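Local coordinates for phosphoribosylaminoimidazole carboxylase (Treponema denticola, PDB 5C5D) that catalyses the reversible carboxylation of 5-aminoimidazole ribonucleotide with CO2 to 4-carboxy-5-aminoimidazole ribonucleotide in purine biosynthesis, at the interface of chains A and B and the interface of chains A and C. Coordinates in Å, arbitrary orientation; residue numbers count along the deposited sequence, not the author numbering. Chains: chain A/B/C, phosphoribosylaminoimidazole carboxylase.

Chain A meets two neighbours here. Contacts 1 and 2 both lie along helix 133-155 of chain B and the residues just after it, where they cross the end of strand 31-36 of chain A; their C-alpha centres are about 8 Å apart and they share A:Ile36. Contacts 3 and 4 belong to the two-fold interface with chain C, about 20 Å from one another and 23 to 26 Å from the first pair. Contact 1 reaches the substrate-binding residues A:Asp38 (engineered) and A:Lys41, so chain B packs behind the substrate-binding loop and may help to hold it. Two separate surfaces of one subunit are used in the deposited eight-chain assembly.

Contact 1: the interface of chains A and B. Residues chain A 10, 36-38, 41-42, 45, 49; chain B 147, 150-151, 154.
Helix 133-155 of chain B lies against the end of strand 31-36 and the substrate-binding loop of chain A, with B:Ile150 filling the middle. From B:Ile150 CB, which rests on the methyl CG2 of A:Thr42 at 3.9 Å, two branches part. CG2, anti to the backbone N, points into the turn and meets A:Thr42 CG2, the CG2 of A:Ile36 and the CA of A:Gly37. The other branch runs through CG1, extended at chi2 166°, to B:Ile150 CD1, which sits 3.9 Å from both CB of A:Asp38, an engineered residue at a substrate-binding position, and CE of A:Lys41, whose chain it crosses at about a right angle. The loop is braced from within: A:Thr42 OG1 accepts from A:Asp38 N and donates to A:Asp38 O. The engineered carboxylate OD2 of A:Asp38 also takes A:Lys41 N at 2.7 Å. The residue after B:Ile150, B:Ile151, lays its CG1 3.7 Å above one face of the A:His45 ring, towards its rim. That ring is held by A:His45 NE2, which donates to A:Ile36 O at 2.8 Å, in the ring plane. The side chain of B:Asp154 reaches the backbone of the strand's last residue: its carboxylate OD1 takes A:Ile36 N on the anti lone pair, 2.9 Å and nearly straight at 172°.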
loop_
_atom_site.group_PDB
_atom_site.type_symbol
_atom_site.label_atom_id
_atom_site.label_comp_id
_atom_site.label_asym_id
_atom_site.label_seq_id
_atom_site.Cartn_x
_atom_site.Cartn_y
_atom_site.Cartn_z
ATOM N N GLY A 10 0.614 -21.767 -15.846
ATOM C CA GLY A 10 0.850 -22.618 -14.696
ATOM C C GLY A 10 -0.313 -23.521 -14.327
ATOM O O GLY A 10 -0.115 -24.563 -13.691
ATOM N N ILE A 36 0.245 -26.247 -20.507
ATOM C CA ILE A 36 0.087 -26.123 -19.070
ATOM C C ILE A 36 1.236 -26.813 -18.340
ATOM O O ILE A 36 1.645 -27.910 -18.688
ATOM C CB ILE A 36 -1.233 -26.725 -18.584
ATOM C CG1 ILE A 36 -2.404 -26.008 -19.249
ATOM C CG2 ILE A 36 -1.333 -26.625 -17.066
ATOM C CD1 ILE A 36 -3.734 -26.649 -18.977
ATOM N N GLY A 37 1.750 -26.151 -17.315
ATOM C CA GLY A 37 2.855 -26.685 -16.549
ATOM C C GLY A 37 3.235 -25.758 -15.415
ATOM O O GLY A 37 3.349 -24.569 -15.617
ATOM N N ASP A 38 3.429 -26.316 -14.225
ATOM C CA ASP A 38 3.788 -25.545 -13.035
ATOM C C ASP A 38 5.280 -25.627 -12.677
ATOM O O ASP A 38 5.878 -26.694 -12.711
ATOM C CB ASP A 38 2.955 -26.026 -11.846
ATOM C CG ASP A 38 3.175 -25.184 -10.594
ATOM O OD1 ASP A 38 2.732 -24.002 -10.536
ATOM O OD2 ASP A 38 3.803 -25.702 -9.656
ATOM N N LYS A 41 5.570 -27.675 -8.932
ATOM C CA LYS A 41 4.993 -28.992 -8.869
ATOM C C LYS A 41 5.310 -29.955 -10.028
ATOM O O LYS A 41 5.304 -31.134 -9.855
ATOM C CB LYS A 41 3.480 -28.858 -8.713
ATOM C CG LYS A 41 3.064 -28.169 -7.442
ATOM C CD LYS A 41 1.600 -28.281 -7.152
ATOM C CE LYS A 41 0.859 -27.056 -7.555
ATOM N NZ LYS A 41 -0.564 -27.095 -7.245
ATOM N N THR A 42 5.571 -29.428 -11.208
ATOM C CA THR A 42 5.847 -30.235 -12.376
ATOM C C THR A 42 7.050 -29.668 -13.120
ATOM O O THR A 42 6.992 -29.477 -14.329
ATOM C CB THR A 42 4.639 -30.292 -13.344
ATOM O OG1 THR A 42 4.363 -28.977 -13.845
ATOM C CG2 THR A 42 3.406 -30.822 -12.654
ATOM N N HIS A 45 8.379 -31.845 -16.061
ATOM C CA HIS A 45 7.446 -31.777 -17.183
ATOM C C HIS A 45 7.659 -30.477 -17.980
ATOM O O HIS A 45 7.642 -30.477 -19.224
ATOM C CB HIS A 45 6.017 -31.895 -16.642
ATOM C CG HIS A 45 4.968 -31.284 -17.514
ATOM N ND1 HIS A 45 4.625 -31.796 -18.746
ATOM C CD2 HIS A 45 4.165 -30.208 -17.315
ATOM C CE1 HIS A 45 3.671 -31.053 -19.280
ATOM N NE2 HIS A 45 3.370 -30.085 -18.429
ATOM N N MET A 49 9.387 -30.128 -21.808
ATOM C CA MET A 49 8.603 -29.399 -22.783
ATOM C C MET A 49 9.432 -28.294 -23.428
ATOM O O MET A 49 9.423 -28.133 -24.648
ATOM C CB MET A 49 7.367 -28.831 -22.097
ATOM C CG MET A 49 6.414 -28.076 -22.990
ATOM S SD MET A 49 5.308 -27.044 -22.005
ATOM C CE MET A 49 4.630 -28.280 -20.903
ATOM N N ALA B 147 0.746 -33.181 -8.925
ATOM C CA ALA B 147 1.581 -32.991 -10.084
ATOM C C ALA B 147 0.992 -33.703 -11.300
ATOM O O ALA B 147 1.004 -33.175 -12.416
ATOM C CB ALA B 147 2.974 -33.472 -9.784
ATOM N N ILE B 150 -1.856 -31.727 -13.090
ATOM C CA ILE B 150 -1.389 -30.666 -13.965
ATOM C C ILE B 150 -0.908 -31.230 -15.299
ATOM O O ILE B 150 -1.304 -30.733 -16.357
ATOM C CB ILE B 150 -0.276 -29.852 -13.266
ATOM C CG1 ILE B 150 -0.871 -29.147 -12.050
ATOM C CG2 ILE B 150 0.361 -28.865 -14.211
ATOM C CD1 ILE B 150 0.165 -28.593 -11.104
ATOM N N ILE B 151 -0.089 -32.281 -15.257
ATOM C CA ILE B 151 0.450 -32.875 -16.489
ATOM C C ILE B 151 -0.675 -33.422 -17.336
ATOM O O ILE B 151 -0.629 -33.360 -18.559
ATOM C CB ILE B 151 1.470 -33.984 -16.185
ATOM C CG1 ILE B 151 2.671 -33.371 -15.458
ATOM C CG2 ILE B 151 1.907 -34.683 -17.457
ATOM C CD1 ILE B 151 3.750 -34.350 -15.033
ATOM N N ASP B 154 -2.504 -30.719 -19.208
ATOM C CA ASP B 154 -1.777 -30.305 -20.391
ATOM C C ASP B 154 -2.042 -31.214 -21.580
ATOM O O ASP B 154 -2.234 -30.751 -22.703
ATOM C CB ASP B 154 -0.291 -30.281 -20.102
ATOM C CG ASP B 154 0.527 -29.995 -21.331
ATOM O OD1 ASP B 154 0.491 -28.840 -21.826
ATOM O OD2 ASP B 154 1.184 -30.941 -21.824
#

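Contact 2: the interface of chains A and B. Residues chain A 12, 15, 34-36; chain B 149, 153, 157.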
loop_
_atom_site.group_PDB
_atom_site.type_symbol
_atom_site.label_atom_id
_atom_site.label_comp_id
_atom_site.label_asym_id
_atom_site.label_seq_id
_atom_site.Cartn_x
_atom_site.Cartn_y
_atom_site.Cartn_z
ATOM N N SER A 12 -4.670 -24.739 -15.415
ATOM C CA SER A 12 -5.755 -24.697 -16.381
ATOM C C SER A 12 -6.710 -23.541 -16.067
ATOM O O SER A 12 -7.476 -23.101 -16.921
ATOM C CB SER A 12 -6.500 -26.031 -16.387
ATOM O OG SER A 12 -6.988 -26.324 -15.098
ATOM N N MET A 15 -6.655 -20.439 -18.429
ATOM C CA MET A 15 -6.941 -20.609 -19.853
ATOM C C MET A 15 -7.595 -19.408 -20.512
ATOM O O MET A 15 -7.238 -19.047 -21.636
ATOM C CB MET A 15 -7.836 -21.817 -20.064
ATOM C CG MET A 15 -8.089 -22.145 -21.541
ATOM S SD MET A 15 -6.596 -22.584 -22.463
ATOM C CE MET A 15 -5.942 -23.908 -21.452
ATOM N N ILE A 34 -0.292 -23.680 -26.919
ATOM C CA ILE A 34 -0.777 -23.408 -25.590
ATOM C C ILE A 34 -0.542 -24.641 -24.762
ATOM O O ILE A 34 -0.959 -25.736 -25.140
ATOM C CB ILE A 34 -2.264 -23.026 -25.584
ATOM C CG1 ILE A 34 -2.458 -21.733 -26.380
ATOM C CG2 ILE A 34 -2.757 -22.841 -24.148
ATOM C CD1 ILE A 34 -3.869 -21.204 -26.372
ATOM N N ARG A 35 0.147 -24.450 -23.644
ATOM C CA ARG A 35 0.617 -25.536 -22.794
ATOM C C ARG A 35 0.375 -25.200 -21.329
ATOM O O ARG A 35 0.307 -24.018 -20.964
ATOM C CB ARG A 35 2.100 -25.786 -23.031
ATOM C CG ARG A 35 2.440 -26.144 -24.487
ATOM C CD ARG A 35 1.690 -27.375 -24.936
ATOM N NE ARG A 35 1.995 -28.578 -24.160
ATOM C CZ ARG A 35 2.964 -29.443 -24.461
ATOM N NH1 ARG A 35 3.747 -29.252 -25.521
ATOM N NH2 ARG A 35 3.152 -30.515 -23.701
ATOM N N ILE A 36 0.245 -26.247 -20.507
ATOM C CA ILE A 36 0.087 -26.123 -19.070
ATOM C C ILE A 36 1.236 -26.813 -18.340
ATOM O O ILE A 36 1.645 -27.910 -18.688
ATOM C CB ILE A 36 -1.233 -26.725 -18.584
ATOM C CG1 ILE A 36 -2.404 -26.008 -19.249
ATOM C CG2 ILE A 36 -1.333 -26.625 -17.066
ATOM C CD1 ILE A 36 -3.734 -26.649 -18.977
ATOM N N LYS B 149 -2.092 -34.259 -11.931
ATOM C CA LYS B 149 -3.296 -33.557 -12.392
ATOM C C LYS B 149 -2.895 -32.489 -13.413
ATOM O O LYS B 149 -3.487 -32.387 -14.493
ATOM C CB LYS B 149 -4.058 -32.956 -11.197
ATOM C CG LYS B 149 -5.064 -31.836 -11.506
ATOM C CD LYS B 149 -6.284 -32.331 -12.296
ATOM C CE LYS B 149 -7.410 -31.288 -12.288
ATOM N NZ LYS B 149 -6.933 -29.905 -12.614
ATOM N N ASP B 153 -3.772 -32.211 -17.309
ATOM C CA ASP B 153 -4.475 -31.056 -17.846
ATOM C C ASP B 153 -3.821 -30.601 -19.141
ATOM O O ASP B 153 -4.497 -30.176 -20.073
ATOM C CB ASP B 153 -4.497 -29.894 -16.842
ATOM C CG ASP B 153 -5.465 -30.126 -15.692
ATOM O OD1 ASP B 153 -6.280 -31.081 -15.771
ATOM O OD2 ASP B 153 -5.405 -29.348 -14.712
ATOM N N LEU B 157 -5.390 -30.918 -23.510
ATOM C CA LEU B 157 -5.645 -29.705 -24.289
ATOM C C LEU B 157 -6.050 -30.025 -25.720
ATOM O O LEU B 157 -5.943 -31.164 -26.154
ATOM C CB LEU B 157 -4.414 -28.806 -24.287
ATOM C CG LEU B 157 -4.120 -28.201 -22.915
ATOM C CD1 LEU B 157 -2.797 -27.475 -22.936
ATOM C CD2 LEU B 157 -5.234 -27.264 -22.483
HETATM O O HOH W 1 -3.950 -27.236 -14.086
#
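Polar contacts gather at one end of this patch, where the last turns of the chain B helix pass the 3-10 turn 12-14 of chain A. B:Asp153 has CG beside its backbone N (chi1 -74°), and its carboxylate OD2 is the shared acceptor. B:Lys149 NZ, one turn earlier, makes a salt bridge to B:Asp153 OD2 at 2.7 Å, coming in on the syn lone pair; this probably helps keep the carboxylate charged. Water bridges the chains: water 1 lies 2.6 Å from B:Asp153 OD2 and 2.9 Å from the backbone N of A:Ser12. The A:Ser12 hydroxyl OG, set in the crowded position between N and carbonyl carbon (chi1 57°), adds a weak bond to the same OD2.

Apolar packing takes over at the other end. B:Leu157, just past the helix, buries 66 Å² by forking over strand 31-36. B:Leu157 CD2 meets the methyl CE of A:Met15 at 3.6 Å, the two side chains sliding past each other in opposite directions, and also touches A:Ile36 CD1. Bends at chi2 and chi3 curl the A:Met15 chain to bring CE there. The other branch lies along the strand backbone, with B:Leu157 CD1 3.4 Å from A:Ile34 O.

Contact 3: the interface of chains A and C. Residues chain A 60-61, 81-83; chain C 126-127, 129-130.
The end of helix 117-128 of chain C, with the residues just after it, packs against the start of strand 60-65 and the loop leading into strand 84-86 of chain A, one half of a two-fold pair of contacts. C:Arg126 spans the loop. Its chain leaves with CG beside the backbone N (chi1 -63°), runs straight and then bends at chi3 (72°), bringing the guanidinium to two successive carbonyls. C:Arg126 NE donates to A:Lys81 O at 3.2 Å, from above the carbonyl plane and so not along a lone pair; C:Arg126 NH2 makes a weak bond to A:Gly82 O at 3.0 Å. Both of these guanidinium contacts go to backbone carbonyls, and the arginine's CB packs on A:Ala83. The carbonyl C:Arg126 O takes the hydroxyl OG of C:Ser129 at 2.8 Å, which probably helps to finish the helix end, and draws a weak bond from A:Ala83 N. A:Ala83 CB turns to C:Ile127 CG1. C:Leu130 supplies the apolar half, crossing A:Leu61 at about a right angle. Both methyls of C:Leu130, CD1 and CD2, abut the carbonyl oxygen A:Lys60 O, each at 3.6 Å. CD2 also touches A:Gly82 CA, and the other branch ends with C:Leu130 CD1 3.7 Å from A:Leu61 CD2.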
loop_
_atom_site.group_PDB
_atom_site.type_symbol
_atom_site.label_atom_id
_atom_site.label_comp_id
_atom_site.label_asym_id
_atom_site.label_seq_id
_atom_site.Cartn_x
_atom_site.Cartn_y
_atom_site.Cartn_z
ATOM N N LYS A 60 11.434 -17.978 -31.964
ATOM C CA LYS A 60 10.425 -18.272 -30.960
ATOM C C LYS A 60 10.479 -17.350 -29.765
ATOM O O LYS A 60 11.543 -16.894 -29.365
ATOM C CB LYS A 60 10.552 -19.716 -30.482
ATOM C CG LYS A 60 11.879 -20.036 -29.817
ATOM C CD LYS A 60 12.172 -21.561 -29.819
ATOM C CE LYS A 60 12.849 -21.996 -31.093
ATOM N NZ LYS A 60 14.265 -21.547 -31.109
ATOM N N LEU A 61 9.291 -17.117 -29.216
ATOM C CA LEU A 61 9.098 -16.432 -27.937
ATOM C C LEU A 61 8.225 -17.295 -27.037
ATOM O O LEU A 61 7.380 -18.051 -27.510
ATOM C CB LEU A 61 8.444 -15.067 -28.141
ATOM C CG LEU A 61 9.268 -13.991 -28.820
ATOM C CD1 LEU A 61 8.390 -12.802 -29.166
ATOM C CD2 LEU A 61 10.439 -13.576 -27.956
ATOM N N LYS A 81 16.906 -19.852 -24.482
ATOM C CA LYS A 81 17.955 -18.994 -25.004
ATOM C C LYS A 81 17.444 -17.590 -25.283
ATOM O O LYS A 81 18.070 -16.596 -24.924
ATOM C CB LYS A 81 18.539 -19.603 -26.293
ATOM C CG LYS A 81 19.218 -20.943 -26.106
ATOM C CD LYS A 81 19.543 -21.578 -27.478
ATOM C CE LYS A 81 20.435 -22.824 -27.373
ATOM N NZ LYS A 81 19.692 -24.104 -27.122
ATOM N N GLY A 82 16.299 -17.519 -25.948
ATOM C CA GLY A 82 15.796 -16.266 -26.456
ATOM C C GLY A 82 14.993 -15.502 -25.423
ATOM O O GLY A 82 14.869 -15.931 -24.292
ATOM N N ALA A 83 14.458 -14.367 -25.841
ATOM C CA ALA A 83 13.627 -13.543 -24.966
ATOM C C ALA A 83 12.329 -14.238 -24.532
ATOM O O ALA A 83 11.792 -15.104 -25.242
ATOM C CB ALA A 83 13.319 -12.245 -25.675
ATOM N N ARG C 126 18.631 -10.481 -26.010
ATOM C CA ARG C 126 17.935 -11.723 -26.278
ATOM C C ARG C 126 16.822 -11.513 -27.292
ATOM O O ARG C 126 16.415 -12.447 -27.980
ATOM C CB ARG C 126 17.396 -12.332 -24.988
ATOM C CG ARG C 126 18.497 -12.708 -24.034
ATOM C CD ARG C 126 17.964 -13.118 -22.692
ATOM N NE ARG C 126 17.298 -14.414 -22.685
ATOM C CZ ARG C 126 16.764 -14.954 -21.593
ATOM N NH1 ARG C 126 16.797 -14.301 -20.434
ATOM N NH2 ARG C 126 16.182 -16.147 -21.644
ATOM N N ILE C 127 16.377 -10.278 -27.454
ATOM C CA ILE C 127 15.421 -9.978 -28.511
ATOM C C ILE C 127 16.122 -10.114 -29.883
ATOM O O ILE C 127 15.613 -10.795 -30.774
ATOM C CB ILE C 127 14.816 -8.567 -28.345
ATOM C CG1 ILE C 127 13.697 -8.628 -27.297
ATOM C CG2 ILE C 127 14.271 -8.043 -29.656
ATOM C CD1 ILE C 127 13.148 -7.267 -26.869
ATOM N N SER C 129 18.803 -11.752 -30.419
ATOM C CA SER C 129 19.350 -13.103 -30.511
ATOM C C SER C 129 18.440 -14.064 -31.248
ATOM O O SER C 129 18.878 -15.155 -31.623
ATOM C CB SER C 129 19.633 -13.676 -29.121
ATOM O OG SER C 129 18.457 -14.245 -28.561
ATOM N N LEU C 130 17.183 -13.687 -31.451
ATOM C CA LEU C 130 16.257 -14.532 -32.180
ATOM C C LEU C 130 16.664 -14.633 -33.652
ATOM O O LEU C 130 16.302 -15.593 -34.330
ATOM C CB LEU C 130 14.831 -14.005 -32.086
ATOM C CG LEU C 130 14.197 -13.934 -30.693
ATOM C CD1 LEU C 130 12.691 -13.846 -30.832
ATOM C CD2 LEU C 130 14.581 -15.105 -29.832
#

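Contact 4: the interface of chains A and C. Residues chain A 99-100, 103-104, 113; chain C 99-100, 103, 113, 115.
A:Leu103, at the end of helix 99-103, buries 75 Å² against chain C. With CG beside its backbone N (chi1 -85°), it sends its methyls apart: A:Leu103 CD1 meets C:Ile99 CG1 tip to tip at 4.1 Å, while A:Leu103 CD2 crosses C:Leu113 obliquely, 3.9 Å from C:Leu113 CD2. C:Leu115, the partner burying 48 Å², comes over the backbone side of the same leucine. C:Leu115 CD1 sits 3.6 Å from A:Leu103 O and also packs on A:Leu103 CB and the CD of A:Arg104, whose chain bends at chi2 and chi3. Water 2 satisfies the polar edge of this apolar contact, 2.8 Å from A:Leu103 O and 3.0 Å from C:Leu115 N.

C:Leu103 repeats the packing on A:Ile99 and A:Leu113. Beside these leucines, A:Tyr100 and C:Tyr100 cross at about a right angle and join hydroxyl to hydroxyl, OH to OH at 2.7 Å; which one donates is not settled. Each phenol ring carries the CG2 methyl of its own chain's Ile99 over one face, near the rim, which should help fix its turn.

The two Leu113 residues pair as an antiparallel beta bridge: A:Leu113 N donates to C:Leu113 O at 3.1 Å, in the carbonyl plane on a lone pair, and C:Leu113 N donates to A:Leu113 O in the same way. The short strands 112-113 thus meet at the two-fold axis, with the helices 99-103 packed beside them, joining the two subunits across their symmetric face.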
loop_
_atom_site.group_PDB
_atom_site.type_symbol
_atom_site.label_atom_id
_atom_site.label_comp_id
_atom_site.label_asym_id
_atom_site.label_seq_id
_atom_site.Cartn_x
_atom_site.Cartn_y
_atom_site.Cartn_z
ATOM N N ILE A 99 1.773 -8.699 -8.445
ATOM C CA ILE A 99 2.549 -8.158 -9.525
ATOM C C ILE A 99 4.023 -8.057 -9.145
ATOM O O ILE A 99 4.869 -8.228 -10.007
ATOM C CB ILE A 99 2.008 -6.768 -9.989
ATOM C CG1 ILE A 99 2.620 -6.381 -11.353
ATOM C CG2 ILE A 99 2.236 -5.702 -8.931
ATOM C CD1 ILE A 99 2.322 -7.342 -12.489
ATOM N N TYR A 100 4.348 -7.833 -7.878
ATOM C CA TYR A 100 5.767 -7.697 -7.542
ATOM C C TYR A 100 6.576 -8.961 -7.755
ATOM O O TYR A 100 7.776 -8.873 -8.016
ATOM C CB TYR A 100 5.923 -7.218 -6.104
ATOM C CG TYR A 100 5.375 -5.826 -5.950
ATOM C CD1 TYR A 100 6.134 -4.741 -6.371
ATOM C CD2 TYR A 100 4.099 -5.606 -5.504
ATOM C CE1 TYR A 100 5.637 -3.463 -6.282
ATOM C CE2 TYR A 100 3.594 -4.330 -5.431
ATOM C CZ TYR A 100 4.383 -3.273 -5.835
ATOM O OH TYR A 100 3.858 -2.000 -5.736
ATOM N N LEU A 103 7.771 -8.579 -11.202
ATOM C CA LEU A 103 8.646 -7.408 -11.399
ATOM C C LEU A 103 10.084 -7.639 -10.904
ATOM O O LEU A 103 11.066 -7.255 -11.547
ATOM C CB LEU A 103 8.070 -6.206 -10.662
ATOM C CG LEU A 103 7.002 -5.337 -11.330
ATOM C CD1 LEU A 103 6.388 -4.428 -10.270
ATOM C CD2 LEU A 103 7.645 -4.526 -12.428
ATOM N N ARG A 104 10.194 -8.248 -9.730
ATOM C CA ARG A 104 11.426 -8.188 -8.948
ATOM C C ARG A 104 12.345 -9.351 -9.276
ATOM O O ARG A 104 12.525 -10.274 -8.507
ATOM C CB ARG A 104 11.065 -8.132 -7.457
ATOM C CG ARG A 104 10.479 -6.806 -7.091
ATOM C CD ARG A 104 11.571 -5.793 -6.820
ATOM N NE ARG A 104 12.188 -6.056 -5.525
ATOM C CZ ARG A 104 13.383 -5.632 -5.151
ATOM N NH1 ARG A 104 14.128 -4.908 -5.987
ATOM N NH2 ARG A 104 13.838 -5.921 -3.951
ATOM N N LEU A 113 7.884 -7.785 -18.839
ATOM C CA LEU A 113 6.596 -7.795 -18.172
ATOM C C LEU A 113 5.581 -6.918 -18.919
ATOM O O LEU A 113 5.818 -5.735 -19.194
ATOM C CB LEU A 113 6.736 -7.317 -16.742
ATOM C CG LEU A 113 5.480 -7.270 -15.855
ATOM C CD1 LEU A 113 4.776 -8.621 -15.851
ATOM C CD2 LEU A 113 5.899 -6.844 -14.477
ATOM N N ILE C 99 6.049 3.009 -10.222
ATOM C CA ILE C 99 6.093 1.872 -11.097
ATOM C C ILE C 99 4.755 1.672 -11.804
ATOM O O ILE C 99 4.748 1.233 -12.941
ATOM C CB ILE C 99 6.511 0.572 -10.339
ATOM C CG1 ILE C 99 6.891 -0.538 -11.344
ATOM C CG2 ILE C 99 5.432 0.124 -9.368
ATOM C CD1 ILE C 99 8.051 -0.203 -12.265
ATOM N N TYR C 100 3.638 2.024 -11.180
ATOM C CA TYR C 100 2.363 1.784 -11.858
ATOM C C TYR C 100 2.173 2.597 -13.123
ATOM O O TYR C 100 1.460 2.155 -14.024
ATOM C CB TYR C 100 1.204 2.034 -10.902
ATOM C CG TYR C 100 1.218 1.031 -9.783
ATOM C CD1 TYR C 100 0.728 -0.251 -10.005
ATOM C CD2 TYR C 100 1.802 1.315 -8.576
ATOM C CE1 TYR C 100 0.772 -1.198 -9.011
ATOM C CE2 TYR C 100 1.862 0.362 -7.587
ATOM C CZ TYR C 100 1.345 -0.893 -7.833
ATOM O OH TYR C 100 1.403 -1.827 -6.818
ATOM N N LEU C 103 3.509 0.374 -15.717
ATOM C CA LEU C 103 2.771 -0.896 -15.846
ATOM C C LEU C 103 1.451 -0.751 -16.622
ATOM O O LEU C 103 1.088 -1.585 -17.456
ATOM C CB LEU C 103 2.459 -1.452 -14.463
ATOM C CG LEU C 103 3.497 -2.300 -13.724
ATOM C CD1 LEU C 103 3.058 -2.443 -12.271
ATOM C CD2 LEU C 103 3.594 -3.649 -14.393
ATOM N N LEU C 113 8.314 -3.997 -19.814
ATOM C CA LEU C 113 8.806 -3.408 -18.583
ATOM C C LEU C 113 9.857 -4.311 -17.921
ATOM O O LEU C 113 9.629 -5.501 -17.669
ATOM C CB LEU C 113 7.663 -3.157 -17.621
ATOM C CG LEU C 113 7.977 -2.519 -16.257
ATOM C CD1 LEU C 113 8.755 -1.221 -16.439
ATOM C CD2 LEU C 113 6.677 -2.304 -15.535
ATOM N N LEU C 115 12.778 -3.877 -14.601
ATOM C CA LEU C 115 13.271 -2.977 -13.557
ATOM C C LEU C 115 14.785 -2.754 -13.524
ATOM O O LEU C 115 15.228 -1.609 -13.400
ATOM C CB LEU C 115 12.834 -3.493 -12.176
ATOM C CG LEU C 115 11.375 -3.396 -11.775
ATOM C CD1 LEU C 115 11.218 -3.901 -10.341
ATOM C CD2 LEU C 115 10.880 -1.981 -11.889
HETATM O O HOH W 2 11.601 -6.633 -14.183
#